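Local coordinates for metazoan TIR-STING fusion (Crassostrea gigas, PDB 6WT6), which joins a TIR domain to a STING ligand-binding domain in one polypeptide, a metazoan fusion that probably takes part in innate immune signalling, at residues Asn86-Ile91 and Val121-Gly126; Ile35-Asp40 and Cys60-Arg65; His29-Phe34 and His82-Val87. One frame throughout, in Å; residues are numbered along the deposited sequence.

Contact 1. Residues Asn86-Ile91 and Val121-Gly126; sequences NVILVI and VPVLLG
Strands 87-91 and 121-124 run parallel, their short axes 4.6 Å apart at closest approach and inclined by 21°, in the register Ile88 with Val121 through Ile91 with Leu124. Five N-H...O=C bonds pass back and forth between them, and their geometry is uneven. Val123 N meets Leu89 O at 2.7 Å, nearly along the C=O axis, and the Ile91 N to Val123 O bond is the straightest, with 169° at the hydrogen. Leu89 N, by contrast, reaches Val121 O from well above the carbonyl plane. The last bond, Leu125 N to Ile91 O at 2.9 Å, carries the pairing one residue beyond strand 121-124.

On one face stand Ile88, Val90, Val121 and Val123. The side chains of Ile88 and Val123 lie side by side and point the same way, CG2 of Ile88, anti to its backbone N, meeting CG2 of Val123 at 3.6 Å. CG1 of Ile88 turns instead to CB of Val121, 4.0 Å off. Past the strand end, Leu125 crosses Val90 obliquely and brings CD1 to 3.8 Å from Val90 CG1. Helices 43-56 and 153-159 pack on this face; Leu89 and Ile91 on the other meet Met105 of helix 104-108.

At the start, CG2 of Val121 lies 3.8 Å from ND2 of Asn86, whose amide is bonded to Cys119 O. The pair belongs to the parallel sheet of the TIR domain, where 120-124 is the outermost strand of this chain. The five bonds between the segments are all main chain to main chain, so the aliphatic branches are left to pack on the faces.

Contact 2. Residues Ile35-Asp40 and Cys60-Arg65; sequences ISYCAD and CCFAER
Two aromatic rings, Tyr37 and Phe62, form an offset stack between neighbouring parallel strands in the TIR domain, where strand 31-36, helix 43-56 and strand 60-62 make a beta-alpha-beta unit. The ring planes are inclined by only 13° and the centroids stand 4.8 Å apart, the slip being evident from CE1 of Tyr37, which sits over one face of Phe62 toward its rim, 3.6 Å from Phe62 CE1. Although the planes nearly match, the two side chains cross at about a right angle: they enter the stack from different directions.

Their first torsions contribute to this. Tyr37 places CG in the crowded position between its backbone N and carbonyl carbon, whereas Phe62 holds CG anti to its backbone N. Ile35 completes the cluster, crossing Phe62 obliquely with CG2 at the ring edge, near its plane, 4.1 Å from Phe62 CE1. Ala46 and Leu50 of helix 43-56 pack against these side chains, so the helix of the crossover closes over the aromatic pair.

Backbone pairing is sparse here. Ile35 N points almost straight at Cys61 O, with 174° at the hydrogen, but the bond is long at 3.3 Å. Phe62 then occupies the N-cap position of helix 63-66. Close to that helix start, CB of Ala63 comes within 3.5 Å of Tyr37 OH, and the carboxylate of Glu64 leads away to a salt bridge with Arg47. The phenol oxygen thus ties the first turn of helix 63-66 to segment 35-40: Glu64 N, near the plane of the Tyr37 ring at its edge, donates to Tyr37 OH over 2.9 Å with 143° at the hydrogen.

Contact 3. Residues His29-Phe34 and His82-Val87; sequences HVYHAF and HCSKNV
The imidazole of His29 has CA of Lys85 over the centre of one face, a CH-pi contact of 3.8 Å to the ring centroid and only 7° off the ring normal, while His82 O lies in plane at its edge, near CD2. NE2 of the same ring is 2.9 Å from a water, and that water donates to Ser84 O, so the ring's far nitrogen is tied to the opposite backbone. The Tyr31 ring takes CG2 of its neighbour Val30 over one face, offset toward the rim. At the edge of the Phe34 ring is CG1 of Val87, beside CD2; these two side chains lie side by side and point the same way.

Between the aromatic residues sits Ser84. Its OG, anti to the carbonyl carbon (chi1 -74°), comes 3.1 Å from Phe34 CB and also approaches Tyr31 CB, but its hydrogen-bond partner is Ala80 O in helix 74-82. Val30 CG2 meets Cys83 CB at 3.6 Å, so the branch over the tyrosine also touches the other segment.

The two segments form the central pairing of the parallel TIR sheet, strands 31-36 and 84-91, joined by main-chain bonds on both sides of a corner in each segment, at His32 and at Lys85 and Asn86. Cys83 O accepts twice in its carbonyl plane, from Val30 N at 2.9 Å, on a lone pair, and from Tyr31 N. Lys85 N then reaches Tyr31 O with 169° at the hydrogen, and Asn86 N approaches His32 O from above the carbonyl plane. Beyond the corner, Phe34 N donates to Asn86 O at 2.9 Å. His82, at the end of helix 74-82, directs NE2 to Asp318 of the second subunit.

All three contacts lie in the four-stranded parallel sheet of the TIR domain, whose order is 60-62, 31-36, 84-91, 120-124. Contact 3 joins the two inner strands, contact 2 ties 31-36 to the edge strand 60-62, and contact 1 ties 84-91 to the edge strand 120-124. Their centres are 12 to 14 Å apart. Contacts 1 and 3 share Asn86 and Val87. Along the chain, contact 2 is nested within the loop closed by contact 3 and closes before contact 1 opens. Probable backbone bonds, such as Ile88 N to Phe34 O and Cys61 N to Ala33 O, link them, so the three pairings make one continuous sheet.

Contact 1. Residues Asn86-Ile91 and Val121-Gly126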
loop_
_atom_site.group_PDB
_atom_site.type_symbol
_atom_site.label_atom_id
_atom_site.label_comp_id
_atom_site.label_asym_id
_atom_site.label_seq_id
_atom_site.Cartn_x
_atom_site.Cartn_y
_atom_site.Cartn_z
ATOM N N ASN A 86 -7.413 -2.433 22.612
ATOM C CA ASN A 86 -8.585 -1.904 21.936
ATOM C C ASN A 86 -8.505 -0.382 21.871
ATOM O O ASN A 86 -7.819 0.262 22.668
ATOM C CB ASN A 86 -9.880 -2.338 22.641
ATOM C CG ASN A 86 -10.149 -3.833 22.508
ATOM O OD1 ASN A 86 -9.643 -4.640 23.287
ATOM N ND2 ASN A 86 -10.960 -4.203 21.524
ATOM N N VAL A 87 -9.204 0.190 20.895
ATOM C CA VAL A 87 -9.355 1.636 20.765
ATOM C C VAL A 87 -10.843 1.950 20.836
ATOM O O VAL A 87 -11.627 1.453 20.016
ATOM C CB VAL A 87 -8.744 2.171 19.459
ATOM C CG1 VAL A 87 -9.085 3.642 19.278
ATOM C CG2 VAL A 87 -7.239 1.977 19.462
ATOM N N ILE A 88 -11.230 2.768 21.810
ATOM C CA ILE A 88 -12.619 3.165 22.011
ATOM C C ILE A 88 -12.831 4.519 21.345
ATOM O O ILE A 88 -12.206 5.516 21.730
ATOM C CB ILE A 88 -12.970 3.219 23.506
ATOM C CG1 ILE A 88 -12.955 1.813 24.112
ATOM C CG2 ILE A 88 -14.320 3.879 23.721
ATOM C CD1 ILE A 88 -13.120 1.796 25.614
ATOM N N LEU A 89 -13.705 4.558 20.340
ATOM C CA LEU A 89 -14.038 5.784 19.624
ATOM C C LEU A 89 -15.309 6.381 20.216
ATOM O O LEU A 89 -16.358 5.730 20.222
ATOM C CB LEU A 89 -14.229 5.516 18.131
ATOM C CG LEU A 89 -13.040 5.000 17.317
ATOM C CD1 LEU A 89 -13.458 4.776 15.869
ATOM C CD2 LEU A 89 -11.865 5.961 17.392
ATOM N N VAL A 90 -15.213 7.614 20.711
ATOM C CA VAL A 90 -16.361 8.337 21.251
ATOM C C VAL A 90 -16.912 9.205 20.123
ATOM O O VAL A 90 -16.413 10.302 19.863
ATOM C CB VAL A 90 -15.984 9.172 22.475
ATOM C CG1 VAL A 90 -17.222 9.822 23.072
ATOM C CG2 VAL A 90 -15.271 8.312 23.507
ATOM N N ILE A 91 -17.953 8.715 19.458
ATOM C CA ILE A 91 -18.481 9.328 18.245
ATOM C C ILE A 91 -19.833 9.945 18.575
ATOM O O ILE A 91 -20.819 9.230 18.800
ATOM C CB ILE A 91 -18.596 8.313 17.103
ATOM C CG1 ILE A 91 -17.214 7.749 16.762
ATOM C CG2 ILE A 91 -19.241 8.957 15.886
ATOM C CD1 ILE A 91 -17.216 6.801 15.588
ATOM N N VAL A 121 -13.675 -0.184 19.004
ATOM C CA VAL A 121 -14.894 -0.208 19.807
ATOM C C VAL A 121 -15.611 1.120 19.592
ATOM O O VAL A 121 -15.388 2.076 20.353
ATOM C CB VAL A 121 -14.587 -0.451 21.293
ATOM C CG1 VAL A 121 -15.874 -0.466 22.110
ATOM C CG2 VAL A 121 -13.832 -1.759 21.470
ATOM N N PRO A 122 -16.457 1.239 18.564
ATOM C CA PRO A 122 -17.154 2.510 18.304
ATOM C C PRO A 122 -18.281 2.727 19.304
ATOM O O PRO A 122 -19.198 1.910 19.410
ATOM C CB PRO A 122 -17.694 2.333 16.877
ATOM C CG PRO A 122 -16.960 1.144 16.311
ATOM C CD PRO A 122 -16.666 0.265 17.483
ATOM N N VAL A 123 -18.215 3.838 20.035
ATOM C CA VAL A 123 -19.226 4.203 21.021
ATOM C C VAL A 123 -20.026 5.365 20.450
ATOM O O VAL A 123 -19.507 6.480 20.303
ATOM C CB VAL A 123 -18.601 4.566 22.374
ATOM C CG1 VAL A 123 -19.683 4.949 23.366
ATOM C CG2 VAL A 123 -17.788 3.401 22.901
ATOM N N LEU A 124 -21.291 5.108 20.132
ATOM C CA LEU A 124 -22.145 6.091 19.481
ATOM C C LEU A 124 -22.967 6.842 20.523
ATOM O O LEU A 124 -23.598 6.226 21.390
ATOM C CB LEU A 124 -23.060 5.411 18.462
ATOM C CG LEU A 124 -22.506 5.140 17.057
ATOM C CD1 LEU A 124 -21.277 4.239 17.069
ATOM C CD2 LEU A 124 -23.586 4.550 16.162
ATOM N N LEU A 125 -22.958 8.170 20.432
ATOM C CA LEU A 125 -23.665 9.037 21.362
ATOM C C LEU A 125 -24.659 9.906 20.604
ATOM O O LEU A 125 -24.442 10.258 19.440
ATOM C CB LEU A 125 -22.693 9.936 22.149
ATOM C CG LEU A 125 -21.810 9.335 23.249
ATOM C CD1 LEU A 125 -20.736 8.430 22.670
ATOM C CD2 LEU A 125 -21.178 10.435 24.095
ATOM N N GLY A 126 -25.757 10.250 21.277
ATOM C CA GLY A 126 -26.746 11.137 20.698
ATOM C C GLY A 126 -27.554 10.553 19.564
ATOM O O GLY A 126 -28.259 11.300 18.876
#

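Contact 2. Residues Ile35-Asp40 and Cys60-Arg65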
loop_
_atom_site.group_PDB
_atom_site.type_symbol
_atom_site.label_atom_id
_atom_site.label_comp_id
_atom_site.label_asym_id
_atom_site.label_seq_id
_atom_site.Cartn_x
_atom_site.Cartn_y
_atom_site.Cartn_z
ATOM N N ILE A 35 -8.834 5.584 24.797
ATOM C CA ILE A 35 -10.062 6.344 24.614
ATOM C C ILE A 35 -9.746 7.528 23.707
ATOM O O ILE A 35 -9.089 8.486 24.122
ATOM C CB ILE A 35 -10.645 6.793 25.959
ATOM C CG1 ILE A 35 -11.079 5.570 26.767
ATOM C CG2 ILE A 35 -11.814 7.743 25.754
ATOM C CD1 ILE A 35 -11.649 5.898 28.119
ATOM N N SER A 36 -10.202 7.451 22.458
ATOM C CA SER A 36 -10.021 8.514 21.480
ATOM C C SER A 36 -11.257 9.405 21.495
ATOM O O SER A 36 -12.364 8.944 21.197
ATOM C CB SER A 36 -9.785 7.937 20.085
ATOM O OG SER A 36 -9.493 8.956 19.148
ATOM N N TYR A 37 -11.066 10.676 21.838
ATOM C CA TYR A 37 -12.171 11.611 21.968
ATOM C C TYR A 37 -11.748 12.970 21.433
ATOM O O TYR A 37 -10.559 13.290 21.361
ATOM C CB TYR A 37 -12.636 11.733 23.425
ATOM C CG TYR A 37 -11.580 12.280 24.364
ATOM C CD1 TYR A 37 -10.557 11.468 24.843
ATOM C CD2 TYR A 37 -11.612 13.604 24.780
ATOM C CE1 TYR A 37 -9.592 11.965 25.702
ATOM C CE2 TYR A 37 -10.656 14.107 25.638
ATOM C CZ TYR A 37 -9.648 13.288 26.096
ATOM O OH TYR A 37 -8.696 13.791 26.952
ATOM N N CYS A 38 -12.745 13.765 21.045
ATOM C CA CYS A 38 -12.510 15.158 20.688
ATOM C C CYS A 38 -12.469 15.995 21.960
ATOM O O CYS A 38 -13.469 16.084 22.680
ATOM C CB CYS A 38 -13.596 15.671 19.745
ATOM S SG CYS A 38 -13.484 17.449 19.410
ATOM N N ALA A 39 -11.315 16.604 22.238
ATOM C CA ALA A 39 -11.164 17.375 23.466
ATOM C C ALA A 39 -12.051 18.615 23.491
ATOM O O ALA A 39 -12.342 19.132 24.574
ATOM C CB ALA A 39 -9.699 17.762 23.657
ATOM N N ASP A 40 -12.493 19.095 22.325
ATOM C CA ASP A 40 -13.351 20.275 22.271
ATOM C C ASP A 40 -14.772 19.978 22.732
ATOM O O ASP A 40 -15.415 20.850 23.328
ATOM C CB ASP A 40 -13.376 20.861 20.856
ATOM C CG ASP A 40 -12.012 21.357 20.405
ATOM O OD1 ASP A 40 -11.204 21.744 21.266
ATOM O OD2 ASP A 40 -11.757 21.361 19.180
ATOM N N CYS A 60 -6.423 1.987 31.178
ATOM C CA CYS A 60 -6.712 2.752 29.976
ATOM C C CYS A 60 -5.715 3.890 29.801
ATOM O O CYS A 60 -5.007 4.282 30.732
ATOM C CB CYS A 60 -8.136 3.319 30.006
ATOM S SG CYS A 60 -9.439 2.087 29.848
ATOM N N CYS A 61 -5.672 4.411 28.577
ATOM C CA CYS A 61 -4.873 5.577 28.222
ATOM C C CYS A 61 -5.823 6.722 27.902
ATOM O O CYS A 61 -6.658 6.605 26.999
ATOM C CB CYS A 61 -3.959 5.280 27.031
ATOM S SG CYS A 61 -3.005 6.699 26.429
ATOM N N PHE A 62 -5.694 7.823 28.642
ATOM C CA PHE A 62 -6.593 8.966 28.531
ATOM C C PHE A 62 -5.764 10.217 28.278
ATOM O O PHE A 62 -4.887 10.553 29.081
ATOM C CB PHE A 62 -7.435 9.116 29.802
ATOM C CG PHE A 62 -8.627 10.016 29.642
ATOM C CD1 PHE A 62 -9.724 9.603 28.907
ATOM C CD2 PHE A 62 -8.659 11.264 30.241
ATOM C CE1 PHE A 62 -10.826 10.423 28.762
ATOM C CE2 PHE A 62 -9.761 12.088 30.100
ATOM C CZ PHE A 62 -10.846 11.666 29.360
ATOM N N ALA A 63 -6.052 10.910 27.172
ATOM C CA ALA A 63 -5.208 12.011 26.713
ATOM C C ALA A 63 -5.016 13.070 27.795
ATOM O O ALA A 63 -3.883 13.411 28.153
ATOM C CB ALA A 63 -5.806 12.634 25.450
ATOM N N GLU A 64 -6.124 13.597 28.328
ATOM C CA GLU A 64 -6.057 14.649 29.342
ATOM C C GLU A 64 -5.161 14.254 30.509
ATOM O O GLU A 64 -4.355 15.061 30.989
ATOM C CB GLU A 64 -7.464 14.971 29.851
ATOM C CG GLU A 64 -7.503 15.861 31.081
ATOM C CD GLU A 64 -8.830 15.778 31.819
ATOM O OE1 GLU A 64 -9.103 14.729 32.445
ATOM O OE2 GLU A 64 -9.602 16.759 31.770
ATOM N N ARG A 65 -5.287 13.014 30.981
ATOM C CA ARG A 65 -4.543 12.584 32.159
ATOM C C ARG A 65 -3.119 12.169 31.813
ATOM O O ARG A 65 -2.170 12.555 32.505
ATOM C CB ARG A 65 -5.273 11.426 32.838
ATOM C CG ARG A 65 -4.407 10.613 33.776
ATOM C CD ARG A 65 -5.145 9.385 34.276
ATOM N NE ARG A 65 -5.299 8.389 33.221
ATOM C CZ ARG A 65 -6.073 7.314 33.319
ATOM N NH1 ARG A 65 -6.769 7.101 34.426
ATOM N NH2 ARG A 65 -6.154 6.458 32.310
#

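Contact 3. Residues His29-Phe34 and His82-Val87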
loop_
_atom_site.group_PDB
_atom_site.type_symbol
_atom_site.label_atom_id
_atom_site.label_comp_id
_atom_site.label_asym_id
_atom_site.label_seq_id
_atom_site.Cartn_x
_atom_site.Cartn_y
_atom_site.Cartn_z
ATOM N N HIS A 29 1.361 -4.201 24.117
ATOM C CA HIS A 29 0.241 -3.626 24.849
ATOM C C HIS A 29 0.620 -3.312 26.291
ATOM O O HIS A 29 1.211 -4.142 26.990
ATOM C CB HIS A 29 -0.954 -4.577 24.814
ATOM C CG HIS A 29 -1.451 -4.878 23.434
ATOM N ND1 HIS A 29 -2.156 -6.024 23.135
ATOM C CD2 HIS A 29 -1.344 -4.188 22.274
ATOM C CE1 HIS A 29 -2.464 -6.026 21.851
ATOM N NE2 HIS A 29 -1.983 -4.924 21.305
ATOM N N VAL A 30 0.276 -2.101 26.731
ATOM C CA VAL A 30 0.432 -1.691 28.123
ATOM C C VAL A 30 -0.888 -1.108 28.615
ATOM O O VAL A 30 -1.045 -0.807 29.802
ATOM C CB VAL A 30 1.583 -0.682 28.298
ATOM C CG1 VAL A 30 2.901 -1.277 27.819
ATOM C CG2 VAL A 30 1.280 0.607 27.564
ATOM N N TYR A 31 -1.843 -0.940 27.702
ATOM C CA TYR A 31 -3.192 -0.508 28.039
ATOM C C TYR A 31 -4.202 -1.474 27.439
ATOM O O TYR A 31 -3.990 -2.014 26.351
ATOM C CB TYR A 31 -3.503 0.909 27.528
ATOM C CG TYR A 31 -2.469 1.956 27.862
ATOM C CD1 TYR A 31 -2.304 2.408 29.162
ATOM C CD2 TYR A 31 -1.676 2.513 26.867
ATOM C CE1 TYR A 31 -1.364 3.375 29.470
ATOM C CE2 TYR A 31 -0.735 3.481 27.163
ATOM C CZ TYR A 31 -0.582 3.908 28.466
ATOM O OH TYR A 31 0.357 4.871 28.761
ATOM N N HIS A 32 -5.311 -1.675 28.156
ATOM C CA HIS A 32 -6.422 -2.434 27.591
ATOM C C HIS A 32 -7.157 -1.627 26.528
ATOM O O HIS A 32 -7.597 -2.183 25.516
ATOM C CB HIS A 32 -7.392 -2.864 28.692
ATOM C CG HIS A 32 -6.852 -3.926 29.599
ATOM N ND1 HIS A 32 -6.122 -3.637 30.731
ATOM C CD2 HIS A 32 -6.935 -5.276 29.538
ATOM C CE1 HIS A 32 -5.777 -4.763 31.329
ATOM N NE2 HIS A 32 -6.258 -5.772 30.626
ATOM N N ALA A 33 -7.307 -0.322 26.738
ATOM C CA ALA A 33 -8.080 0.492 25.814
ATOM C C ALA A 33 -7.526 1.908 25.760
ATOM O O ALA A 33 -7.173 2.488 26.790
ATOM C CB ALA A 33 -9.561 0.526 26.206
ATOM N N PHE A 34 -7.445 2.450 24.550
ATOM C CA PHE A 34 -7.194 3.866 24.338
ATOM C C PHE A 34 -8.520 4.544 24.035
ATOM O O PHE A 34 -9.247 4.119 23.132
ATOM C CB PHE A 34 -6.209 4.101 23.192
ATOM C CG PHE A 34 -6.052 5.552 22.811
ATOM C CD1 PHE A 34 -5.326 6.418 23.613
ATOM C CD2 PHE A 34 -6.623 6.046 21.649
ATOM C CE1 PHE A 34 -5.177 7.752 23.266
ATOM C CE2 PHE A 34 -6.476 7.380 21.296
ATOM C CZ PHE A 34 -5.752 8.232 22.107
ATOM N N HIS A 82 -0.707 2.062 19.415
ATOM C CA HIS A 82 0.096 0.856 19.235
ATOM C C HIS A 82 0.135 0.013 20.503
ATOM O O HIS A 82 0.158 -1.221 20.430
ATOM C CB HIS A 82 1.514 1.231 18.801
ATOM C CG HIS A 82 2.399 0.050 18.545
ATOM N ND1 HIS A 82 1.992 -1.035 17.800
ATOM C CD2 HIS A 82 3.669 -0.217 18.936
ATOM C CE1 HIS A 82 2.973 -1.919 17.741
ATOM N NE2 HIS A 82 4.001 -1.446 18.421
ATOM N N CYS A 83 0.132 0.657 21.668
ATOM C CA CYS A 83 0.201 -0.028 22.949
ATOM C C CYS A 83 -1.167 -0.322 23.544
ATOM O O CYS A 83 -1.242 -0.806 24.676
ATOM C CB CYS A 83 1.013 0.803 23.945
ATOM S SG CYS A 83 2.682 1.204 23.387
ATOM N N SER A 84 -2.245 -0.037 22.826
ATOM C CA SER A 84 -3.589 -0.286 23.323
ATOM C C SER A 84 -4.192 -1.479 22.595
ATOM O O SER A 84 -4.235 -1.510 21.360
ATOM C CB SER A 84 -4.481 0.946 23.159
ATOM O OG SER A 84 -4.139 1.945 24.107
ATOM N N LYS A 85 -4.643 -2.462 23.374
ATOM C CA LYS A 85 -5.301 -3.633 22.807
ATOM C C LYS A 85 -6.538 -3.232 22.011
ATOM O O LYS A 85 -6.699 -3.625 20.849
ATOM C CB LYS A 85 -5.650 -4.602 23.936
ATOM C CG LYS A 85 -6.590 -5.723 23.573
ATOM C CD LYS A 85 -7.288 -6.208 24.831
ATOM C CE LYS A 85 -8.039 -7.494 24.604
ATOM N NZ LYS A 85 -7.097 -8.632 24.487
ATOM N N ASN A 86 -7.413 -2.433 22.612
ATOM C CA ASN A 86 -8.585 -1.904 21.936
ATOM C C ASN A 86 -8.505 -0.382 21.871
ATOM O O ASN A 86 -7.819 0.262 22.668
ATOM C CB ASN A 86 -9.880 -2.338 22.641
ATOM C CG ASN A 86 -10.149 -3.833 22.508
ATOM O OD1 ASN A 86 -9.643 -4.640 23.287
ATOM N ND2 ASN A 86 -10.960 -4.203 21.524
ATOM N N VAL A 87 -9.204 0.190 20.895
ATOM C CA VAL A 87 -9.355 1.636 20.765
ATOM C C VAL A 87 -10.843 1.950 20.836
ATOM O O VAL A 87 -11.627 1.453 20.016
ATOM C CB VAL A 87 -8.744 2.171 19.459
ATOM C CG1 VAL A 87 -9.085 3.642 19.278
ATOM C CG2 VAL A 87 -7.239 1.977 19.462
HETATM O O HOH W 1 -3.437 -3.751 19.074
#